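Local coordinates for chorismatase (Streptomyces hygroscopicus, PDB 4BPS), which hydrolyses chorismate to pyruvate and a dihydroxycyclohexadiene carboxylic acid, a step in making the immunosuppressant polyketides FK506 and FK520, at residues T105-S108 against G109-D113; R156-C159 against V160-Q164. All coordinates share one frame; numbering follows the deposited sequence.

From the N terminus, the chain leaves strand 98-105 and makes the turn of contact 1, which leads straight into helix 112-129. It then runs through strand 133-142 before reaching helix 154-169, which holds contact 2, a set of neighbours three or four residues apart along the helix. The two contacts follow in series; neither encloses nor crosses the other, and their centres lie about 11 Å apart. They meet where the helices begin: Asp157 OD2 accepts a hydrogen bond from Tyr111 N at 2.8 Å, while OD1 takes a weak one from Ala112 N. The carboxylate of contact 2 thus ties the start of helix 112-129 to the substrate-binding helix 154-169.

Contact 1: residues T105-S108 against G109-D113; sequences TGES and GRYAD
Tyr111, at the N-cap position of helix 112-129, reaches back along its own chain to close the turn 106-111, and its hydroxyl meets the backbone of Ser108. From CB the ring sets off opposite the carbonyl carbon (chi1 -68°), which carries it away from the helix and over towards the preceding loop. One edge of the ring is touched by a carbonyl: Gly106 O lies near the ring plane, 3.5 Å from Tyr111 CE1. The same CE1 also comes within 3.9 Å of Ser108 CB. Across the ring, Tyr111 CE2 approaches Ser108 O obliquely at 3.5 Å. At the tip, Tyr111 OH accepts a hydrogen bond from Ser108 N, 3.0 Å long and moderately bent (151° at the hydrogen). The hydroxyl also donates, to a water 2.7 Å from Tyr111 OH. That water in turn donates to Glu107 OE2, 2.8 Å away, so the water bridges the phenol and the carboxylate. Two bonds therefore grip the oxygen, one received and one given.

Glu107 bends at its second torsion, which brings Glu107 CD to 3.5 Å from Tyr111 OH, with the carboxylate plane 80° from the ring. Its other oxygen, OE1, accepts hydrogen bonds from Ser142 OG, at the end of strand 133-142, and from Gly188 N, just before strand 189-196. Arg110, within the turn, makes a salt bridge through NE to Asp150.

This surface loop joins strand 98-105 to helix 112-129. The buried Tyr111 side chain touches Ile189 of strand 189-196 and Val154 of helix 154-169, while Thr105 pairs through its backbone with Ile189 where strand 98-105 ends beside the start of strand 189-196.

Contact 2: residues R156-C159 against V160-Q164; sequences RDFC and VGRAQ. With 3EB (3-(2-carboxyethyl)benzoic acid), chain B.
In the substrate pocket, Arg162 sets one face of its guanidinium against the rim atom CE2 of Phe158, one turn earlier on the same helix, and grips the benzoate carboxylate of the bound 3-(2-carboxyethyl)benzoic acid. Phe158 CE2 stands over the centre of that face, 3.6 Å from Arg162 CZ, but the two planes are tilted 59° apart, so this is no parallel stack. The long side chain runs out extended and then bends at chi3 (60°), turning its end to the ligand. The grip is bidentate: Arg162 NH1 donates to OAD of the ligand at 2.8 Å, almost straight at 177°, and Arg162 NH2 to its OAB, also 2.8 Å. Such pairing probably favours the charged carboxylate. At the guanidinium edge, in its plane, Arg162 NE donates to a water at 3.0 Å, which itself donates to Cys159 O, so the helix backbone helps fix the guanidinium's rotation. Cys159 SG lies 3.7 Å from Arg162 NH2. Tyr155, Tyr215 and Arg228 also hydrogen-bond the ligand. Helix 154-169 is the crossover of the beta-alpha-beta unit joining parallel neighbours 133-142 and 178-184; Phe158 and Arg162 touch Asn139 on the first strand, and Val160 packs on Ala112 of helix 112-129.

Contact 1: residues T105-S108 against G109-D113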
ATOM      1  N   THR A 105       7.362   1.415  13.786  1.00  5.72           N
ATOM      2  CA  THR A 105       7.543   2.135  15.028  1.00  5.99           C
ATOM      3  C   THR A 105       6.476   1.666  16.005  1.00  6.35           C
ATOM      4  O   THR A 105       5.369   1.336  15.613  1.00  7.61           O
ATOM      5  CB  THR A 105       7.518   3.643  14.792  1.00  7.27           C
ATOM      6  OG1 THR A 105       7.875   4.313  16.003  1.00  7.89           O
ATOM      7  CG2 THR A 105       6.134   4.137  14.338  1.00  8.78           C
ATOM      8  N   GLY A 106       6.831   1.580  17.279  1.00  6.64           N
ATOM      9  CA  GLY A 106       5.983   0.914  18.256  1.00  7.16           C
ATOM     10  C   GLY A 106       4.671   1.607  18.602  1.00  6.70           C
ATOM     11  O   GLY A 106       4.507   2.822  18.444  1.00  7.14           O
ATOM     12  N   GLU A 107       3.729   0.815  19.091  1.00  7.35           N
ATOM     13  CA  GLU A 107       2.499   1.300  19.681  1.00  7.54           C
ATOM     14  C   GLU A 107       2.818   2.427  20.672  1.00  7.72           C
ATOM     15  O   GLU A 107       3.723   2.282  21.505  1.00  7.98           O
ATOM     16  CB  GLU A 107       1.794   0.129  20.379  1.00  7.85           C
ATOM     17  CG  GLU A 107       0.404   0.486  20.867  1.00  8.06           C
ATOM     18  CD  GLU A 107      -0.630   0.603  19.757  1.00  7.78           C
ATOM     19  OE1 GLU A 107      -0.416   0.065  18.648  1.00  7.13           O
ATOM     20  OE2 GLU A 107      -1.688   1.229  20.018  1.00  8.14           O
ATOM     21  N   SER A 108       2.090   3.537  20.585  1.00  7.53           N
ATOM     22  CA  SER A 108       2.459   4.715  21.349  1.00  8.57           C
ATOM     23  C   SER A 108       1.257   5.626  21.526  1.00  8.04           C
ATOM     24  O   SER A 108       0.252   5.489  20.825  1.00  8.41           O
ATOM     25  CB  SER A 108       3.540   5.459  20.565  1.00 10.57           C
ATOM     26  OG  SER A 108       3.996   6.598  21.277  1.00 12.34           O
ATOM     27  N   GLY A 109       1.394   6.589  22.443  1.00  8.16           N
ATOM     28  CA  GLY A 109       0.391   7.623  22.607  1.00  8.58           C
ATOM     29  C   GLY A 109       0.472   8.722  21.557  1.00  8.05           C
ATOM     30  O   GLY A 109      -0.450   9.510  21.438  1.00  8.03           O
ATOM     31  N   ARG A 110       1.558   8.761  20.785  1.00  7.93           N
ATOM     32  CA  ARG A 110       1.847   9.856  19.861  1.00  8.84           C
ATOM     33  C   ARG A 110       2.621   9.287  18.677  1.00  7.87           C
ATOM     34  O   ARG A 110       3.521   8.466  18.900  1.00  9.58           O
ATOM     35  CB  ARG A 110       2.731  10.943  20.562  1.00 11.20           C
ATOM     36  CG  ARG A 110       2.127  11.566  21.818  1.00 11.95           C
ATOM     37  CD  ARG A 110       2.956  12.748  22.340  1.00 11.73           C
ATOM     38  NE  ARG A 110       2.409  13.379  23.551  1.00 12.89           N
ATOM     39  CZ  ARG A 110       2.786  13.106  24.803  1.00 14.34           C
ATOM     40  NH1 ARG A 110       2.222  13.747  25.817  1.00 14.75           N
ATOM     41  NH2 ARG A 110       3.724  12.197  25.068  1.00 16.34           N
ATOM     42  N   TYR A 111       2.343   9.728  17.446  1.00  6.09           N
ATOM     43  CA  TYR A 111       3.000   9.140  16.281  1.00  5.57           C
ATOM     44  C   TYR A 111       3.633  10.119  15.324  1.00  5.26           C
ATOM     45  O   TYR A 111       4.455   9.677  14.507  1.00  6.09           O
ATOM     46  CB  TYR A 111       2.012   8.281  15.484  1.00  5.76           C
ATOM     47  CG  TYR A 111       1.566   7.040  16.187  1.00  5.68           C
ATOM     48  CD1 TYR A 111       2.443   5.973  16.371  1.00  6.09           C
ATOM     49  CD2 TYR A 111       0.270   6.925  16.674  1.00  5.86           C
ATOM     50  CE1 TYR A 111       2.048   4.828  17.004  1.00  6.32           C
ATOM     51  CE2 TYR A 111      -0.142   5.759  17.317  1.00  6.48           C
ATOM     52  CZ  TYR A 111       0.763   4.711  17.471  1.00  6.03           C
ATOM     53  OH  TYR A 111       0.405   3.528  18.095  1.00  6.41           O
ATOM     54  N   ALA A 112       3.309  11.416  15.346  1.00  5.66           N
ATOM     55  CA  ALA A 112       3.829  12.288  14.285  1.00  6.23           C
ATOM     56  C   ALA A 112       5.353  12.321  14.236  1.00  6.01           C
ATOM     57  O   ALA A 112       5.947  12.190  13.167  1.00  6.08           O
ATOM     58  CB  ALA A 112       3.284  13.709  14.409  1.00  6.89           C
ATOM     59  N   ASP A 113       5.999  12.558  15.378  1.00  5.95           N
ATOM     60  CA  ASP A 113       7.449  12.672  15.376  1.00  6.37           C
ATOM     61  C   ASP A 113       8.097  11.353  14.927  1.00  5.89           C
ATOM     62  O   ASP A 113       9.043  11.341  14.134  1.00  5.95           O
ATOM     63  CB  ASP A 113       7.952  13.070  16.757  1.00  8.03           C
ATOM     64  CG  ASP A 113       7.456  14.440  17.184  1.00 11.23           C
ATOM     65  OD1 ASP A 113       7.339  15.348  16.330  1.00 11.07           O
ATOM     66  OD2 ASP A 113       7.197  14.629  18.382  1.00 15.52           O
TER
HETATM   67  O   HOH W   1      -2.292   3.198  18.183  1.00  7.50           O

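Contact 2: residues R156-C159 against V160-Q164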
ATOM      1  N   ARG A 156      -4.697  11.333  11.493  1.00  4.81           N
ATOM      2  CA  ARG A 156      -4.293  12.718  11.282  1.00  5.02           C
ATOM      3  C   ARG A 156      -2.877  12.953  11.821  1.00  5.14           C
ATOM      4  O   ARG A 156      -2.071  13.653  11.192  1.00  5.39           O
ATOM      5  CB  ARG A 156      -5.292  13.671  11.911  1.00  5.67           C
ATOM      6  CG  ARG A 156      -6.658  13.566  11.271  1.00  6.31           C
ATOM      7  CD  ARG A 156      -7.727  14.287  12.088  1.00  6.78           C
ATOM      8  NE  ARG A 156      -9.061  13.992  11.558  1.00  7.88           N
ATOM      9  CZ  ARG A 156      -9.736  14.784  10.733  1.00  8.06           C
ATOM     10  NH1 ARG A 156      -9.244  15.968  10.369  1.00  8.50           N
ATOM     11  NH2 ARG A 156     -10.930  14.414  10.287  1.00  9.50           N
ATOM     12  N   ASP A 157      -2.568  12.358  12.967  1.00  5.45           N
ATOM     13  CA  ASP A 157      -1.235  12.420  13.579  1.00  5.55           C
ATOM     14  C   ASP A 157      -0.199  11.790  12.632  1.00  5.33           C
ATOM     15  O   ASP A 157       0.866  12.363  12.353  1.00  5.76           O
ATOM     16  CB  ASP A 157      -1.366  11.647  14.898  1.00  5.76           C
ATOM     17  CG  ASP A 157      -0.151  11.707  15.816  1.00  6.33           C
ATOM     18  OD1 ASP A 157       0.647  12.672  15.780  1.00  7.16           O
ATOM     19  OD2 ASP A 157      -0.071  10.764  16.627  1.00  6.38           O
ATOM     20  N   PHE A 158      -0.536  10.615  12.089  1.00  5.04           N
ATOM     21  CA  PHE A 158       0.286   9.967  11.070  1.00  5.10           C
ATOM     22  C   PHE A 158       0.485  10.886   9.850  1.00  4.89           C
ATOM     23  O   PHE A 158       1.602  11.018   9.347  1.00  5.46           O
ATOM     24  CB  PHE A 158      -0.386   8.637  10.673  1.00  5.19           C
ATOM     25  CG  PHE A 158       0.056   8.120   9.332  1.00  4.92           C
ATOM     26  CD1 PHE A 158       1.313   7.531   9.169  1.00  5.42           C
ATOM     27  CD2 PHE A 158      -0.758   8.248   8.221  1.00  5.90           C
ATOM     28  CE1 PHE A 158       1.746   7.100   7.925  1.00  5.80           C
ATOM     29  CE2 PHE A 158      -0.330   7.798   6.976  1.00  6.18           C
ATOM     30  CZ  PHE A 158       0.925   7.239   6.832  1.00  6.12           C
ATOM     31  N   CYS A 159      -0.593  11.508   9.362  1.00  5.08           N
ATOM     32  CA  CYS A 159      -0.459  12.384   8.205  1.00  4.94           C
ATOM     33  C   CYS A 159       0.463  13.564   8.490  1.00  4.91           C
ATOM     34  O   CYS A 159       1.196  13.995   7.592  1.00  5.46           O
ATOM     35  CB  CYS A 159      -1.828  12.900   7.739  1.00  5.38           C
ATOM     36  SG  CYS A 159      -2.803  11.686   6.778  1.00  5.82           S
ATOM     37  N   VAL A 160       0.391  14.141   9.701  1.00  4.96           N
ATOM     38  CA  VAL A 160       1.303  15.221  10.072  1.00  5.60           C
ATOM     39  C   VAL A 160       2.753  14.733   9.929  1.00  5.53           C
ATOM     40  O   VAL A 160       3.601  15.420   9.340  1.00  6.36           O
ATOM     41  CB  VAL A 160       1.037  15.711  11.515  1.00  7.12           C
ATOM     42  CG1 VAL A 160       2.158  16.624  12.002  1.00  8.24           C
ATOM     43  CG2 VAL A 160      -0.313  16.432  11.593  1.00  7.50           C
ATOM     44  N   GLY A 161       3.057  13.567  10.492  1.00  5.31           N
ATOM     45  CA  GLY A 161       4.413  13.060  10.426  1.00  5.95           C
ATOM     46  C   GLY A 161       4.915  12.775   9.018  1.00  5.55           C
ATOM     47  O   GLY A 161       6.047  13.108   8.660  1.00  5.43           O
ATOM     48  N   ARG A 162       4.071  12.140   8.208  1.00  5.13           N
ATOM     49  CA  ARG A 162       4.458  11.888   6.829  1.00  5.43           C
ATOM     50  C   ARG A 162       4.742  13.200   6.093  1.00  5.77           C
ATOM     51  O   ARG A 162       5.755  13.341   5.423  1.00  5.65           O
ATOM     52  CB  ARG A 162       3.378  11.059   6.144  1.00  5.56           C
ATOM     53  CG  ARG A 162       3.610  10.877   4.654  1.00  5.78           C
ATOM     54  CD  ARG A 162       2.657   9.851   4.017  1.00  5.99           C
ATOM     55  NE  ARG A 162       1.246  10.252   4.163  1.00  5.38           N
ATOM     56  CZ  ARG A 162       0.214   9.479   3.833  1.00  5.16           C
ATOM     57  NH1 ARG A 162       0.404   8.252   3.311  1.00  4.99           N
ATOM     58  NH2 ARG A 162      -1.026   9.921   4.040  1.00  5.25           N
ATOM     59  N   ALA A 163       3.845  14.173   6.245  1.00  5.94           N
ATOM     60  CA  ALA A 163       3.996  15.456   5.578  1.00  6.66           C
ATOM     61  C   ALA A 163       5.284  16.139   6.037  1.00  6.40           C
ATOM     62  O   ALA A 163       5.997  16.746   5.220  1.00  6.46           O
ATOM     63  CB  ALA A 163       2.775  16.342   5.831  1.00  8.23           C
ATOM     64  N   GLN A 164       5.569  16.086   7.334  1.00  6.17           N
ATOM     65  CA  GLN A 164       6.790  16.695   7.865  1.00  6.33           C
ATOM     66  C   GLN A 164       8.034  16.069   7.243  1.00  6.10           C
ATOM     67  O   GLN A 164       8.995  16.785   6.918  1.00  6.70           O
ATOM     68  CB  GLN A 164       6.827  16.588   9.392  1.00  7.06           C
ATOM     69  CG  GLN A 164       8.018  17.280  10.035  1.00  8.54           C
ATOM     70  CD  GLN A 164       8.015  17.103  11.527  1.00  8.69           C
ATOM     71  OE1 GLN A 164       6.994  17.349  12.172  1.00 10.48           O
ATOM     72  NE2 GLN A 164       9.150  16.680  12.095  1.00  8.22           N
TER
HETATM   73  C   3EB B1345      -8.660   8.299   0.387  1.00  5.35           C
HETATM   74  O   3EB B1345      -8.263   9.345   0.910  1.00  5.73           O
HETATM   75  CA  3EB B1345      -8.953   7.065   1.193  1.00  5.53           C
HETATM   76  OAB 3EB B1345      -3.045   7.959   3.758  1.00  5.47           O
HETATM   77  OAD 3EB B1345      -1.735   6.603   2.588  1.00  5.49           O
HETATM   78  CAE 3EB B1345      -6.268   5.761   0.583  1.00  5.28           C
HETATM   79  CAF 3EB B1345      -4.978   5.443   0.175  1.00  4.97           C
HETATM   80  CAG 3EB B1345      -6.482   6.485   1.756  1.00  4.77           C
HETATM   81  CAH 3EB B1345      -3.887   5.830   0.935  1.00  5.00           C
HETATM   82  CAL 3EB B1345      -2.896   7.075   2.890  1.00  5.09           C
HETATM   83  CAM 3EB B1345      -5.370   6.885   2.498  1.00  4.86           C
HETATM   84  CAN 3EB B1345      -4.071   6.581   2.091  1.00  5.07           C
HETATM   85  OXT 3EB B1345      -8.907   8.210  -0.876  1.00  5.69           O
HETATM   86  C2  3EB B1345      -7.878   6.803   2.268  1.00  5.40           C
HETATM   87  O   HOH W   2       0.416  13.008   4.976  1.00  5.75           O